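Trp repressor binding protein WrbA (Deinococcus radiodurans, PDB 1YDG) binds FMN and, as a homotetramer, catalyses the two-electron reduction of quinones to quinols at the expense of NADH or NADPH. Local coordinates at the interface of chains A and B. Sequence-based numbering; all coordinates share one arbitrary frame. Chains: chain A/B, trp repressor binding protein WrbA.

The interface of chains A and B. Residues chain A 89-90, 92-96; chain B 98, 101-102.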
loop_
_atom_site.group_PDB
_atom_site.type_symbol
_atom_site.label_atom_id
_atom_site.label_comp_id
_atom_site.label_asym_id
_atom_site.label_seq_id
_atom_site.Cartn_x
_atom_site.Cartn_y
_atom_site.Cartn_z
ATOM N N ARG A 89 11.303 -2.188 -9.392
ATOM C CA ARG A 89 12.120 -1.002 -9.437
ATOM C C ARG A 89 11.765 -0.167 -8.217
ATOM O O ARG A 89 10.729 0.470 -8.210
ATOM C CB ARG A 89 11.808 -0.198 -10.706
ATOM C CG ARG A 89 12.191 -0.882 -11.977
ATOM C CD ARG A 89 13.692 -0.969 -12.144
ATOM N NE ARG A 89 14.010 -1.661 -13.385
ATOM C CZ ARG A 89 14.161 -2.976 -13.506
ATOM N NH1 ARG A 89 14.057 -3.787 -12.462
ATOM N NH2 ARG A 89 14.426 -3.485 -14.694
ATOM N N PHE A 90 12.618 -0.192 -7.196
ATOM C CA PHE A 90 12.395 0.529 -5.938
ATOM C C PHE A 90 11.017 0.264 -5.325
ATOM O O PHE A 90 10.366 1.181 -4.812
ATOM C CB PHE A 90 12.584 2.050 -6.089
ATOM C CG PHE A 90 13.889 2.468 -6.707
ATOM C CD1 PHE A 90 15.097 2.218 -6.064
ATOM C CD2 PHE A 90 13.899 3.168 -7.903
ATOM C CE1 PHE A 90 16.310 2.625 -6.633
ATOM C CE2 PHE A 90 15.088 3.583 -8.491
ATOM C CZ PHE A 90 16.309 3.324 -7.849
ATOM N N GLY A 92 8.241 -0.707 -6.793
ATOM C CA GLY A 92 7.129 -0.557 -7.725
ATOM C C GLY A 92 7.419 -1.322 -8.997
ATOM O O GLY A 92 8.468 -1.926 -9.129
ATOM N N ALA A 93 6.502 -1.275 -9.954
ATOM C CA ALA A 93 6.723 -1.960 -11.220
ATOM C C ALA A 93 7.692 -1.135 -12.070
ATOM O O ALA A 93 7.910 0.049 -11.790
ATOM C CB ALA A 93 5.369 -2.185 -11.942
ATOM N N THR A 94 8.290 -1.763 -13.082
ATOM C CA THR A 94 9.103 -1.041 -14.070
ATOM C C THR A 94 8.337 0.057 -14.825
ATOM O O THR A 94 7.120 -0.064 -15.038
ATOM C CB THR A 94 9.692 -2.014 -15.118
ATOM O OG1 THR A 94 8.647 -2.796 -15.728
ATOM C CG2 THR A 94 10.709 -2.908 -14.495
ATOM N N SER A 95 9.043 1.124 -15.234
ATOM C CA SER A 95 8.463 2.146 -16.118
ATOM C C SER A 95 7.967 1.544 -17.414
ATOM O O SER A 95 7.003 2.011 -17.958
ATOM C CB SER A 95 9.450 3.278 -16.438
ATOM O OG SER A 95 10.630 2.770 -17.015
ATOM N N GLN A 96 8.602 0.475 -17.871
ATOM C CA GLN A 96 8.183 -0.237 -19.068
ATOM C C GLN A 96 6.794 -0.848 -18.886
ATOM O O GLN A 96 5.901 -0.705 -19.738
ATOM C CB GLN A 96 9.196 -1.335 -19.425
ATOM C CG GLN A 96 10.556 -0.818 -19.866
ATOM C CD GLN A 96 11.613 -0.767 -18.771
ATOM O OE1 GLN A 96 11.311 -0.709 -17.571
ATOM N NE2 GLN A 96 12.871 -0.811 -19.183
ATOM N N ARG B 98 7.759 7.367 -13.594
ATOM C CA ARG B 98 8.491 6.136 -13.317
ATOM C C ARG B 98 9.722 5.966 -14.206
ATOM O O ARG B 98 10.747 5.466 -13.753
ATOM C CB ARG B 98 7.584 4.905 -13.428
ATOM C CG ARG B 98 6.432 4.899 -12.446
ATOM C CD ARG B 98 6.816 5.086 -10.970
ATOM N NE ARG B 98 7.750 4.081 -10.488
ATOM C CZ ARG B 98 8.012 3.825 -9.197
ATOM N NH1 ARG B 98 7.368 4.453 -8.210
ATOM N NH2 ARG B 98 8.939 2.927 -8.888
ATOM N N ILE B 101 12.394 8.006 -12.520
ATOM C CA ILE B 101 12.843 7.235 -11.351
ATOM C C ILE B 101 13.791 6.116 -11.757
ATOM O O ILE B 101 14.771 5.851 -11.058
ATOM C CB ILE B 101 11.612 6.668 -10.574
ATOM C CG1 ILE B 101 10.940 7.804 -9.805
ATOM C CG2 ILE B 101 11.996 5.503 -9.638
ATOM C CD1 ILE B 101 9.506 7.579 -9.409
ATOM N N ASP B 102 13.497 5.473 -12.889
ATOM C CA ASP B 102 14.283 4.351 -13.385
ATOM C C ASP B 102 15.670 4.780 -13.920
ATOM O O ASP B 102 16.474 3.924 -14.270
ATOM C CB ASP B 102 13.504 3.571 -14.474
ATOM C CG ASP B 102 12.400 2.645 -13.905
ATOM O OD1 ASP B 102 12.141 2.650 -12.679
ATOM O OD2 ASP B 102 11.762 1.909 -14.717
HETATM O O HOH W 1 13.140 -0.031 -15.726
HETATM O O HOH W 2 9.894 2.374 -11.751
#
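B:Asp102, just past the end of helix 95-101 of chain B, pushes its carboxylate against A:Ser95, the first residue of helix 95-102 of chain A. The side chain starts at B:Asp102 CB, which passes the hydroxyl of A:Ser95 at 3.9 Å from OG. Next, B:Asp102 CG, anti to its own carbonyl carbon (chi1 -77°), lies between the A:Ser95 hydroxyl and A:Arg89 CG, 4.0 Å from the latter, where the side chains of A:Arg89 and B:Asp102 cross at about a right angle. At the tip the oxygens part. B:Asp102 OD1 lies over the aliphatic stem of A:Arg89, 3.5 Å from A:Arg89 CB. B:Asp102 OD2 is gripped by A:Ser95: the backbone N gives a fairly straight bond of 2.9 Å on the syn side but 27° out of the carboxylate plane, and the hydroxyl OG adds one of 2.7 Å from above that plane. Both donors come from the same face. A:Ser95 OG sits between its own backbone N and carbonyl carbon (chi1 57°), which lets hydroxyl and amide converge on one acceptor. The carboxylate thus caps the amino end of the A helix, whose dipole would be expected to favour the ionised carboxylate.

Water 1 links B:Asp102 OD2 to A:Arg89 NE and A:Gln96 OE1, so the guanidinium meets the acid through solvent, one face of it covered by A:Thr94 CG2. On the other flank, water 2 joins B:Arg98 NE and NH2 to A:Ala93 O. Beyond it, B:Ile101 CG2 packs 3.5 Å from A:Phe90 CD2. Repeated about the two-fold axis, the site helps join subunits of the homotetramer and ties the FMN-binding segment of A:Arg89 and A:Phe90 to the neighbouring chain.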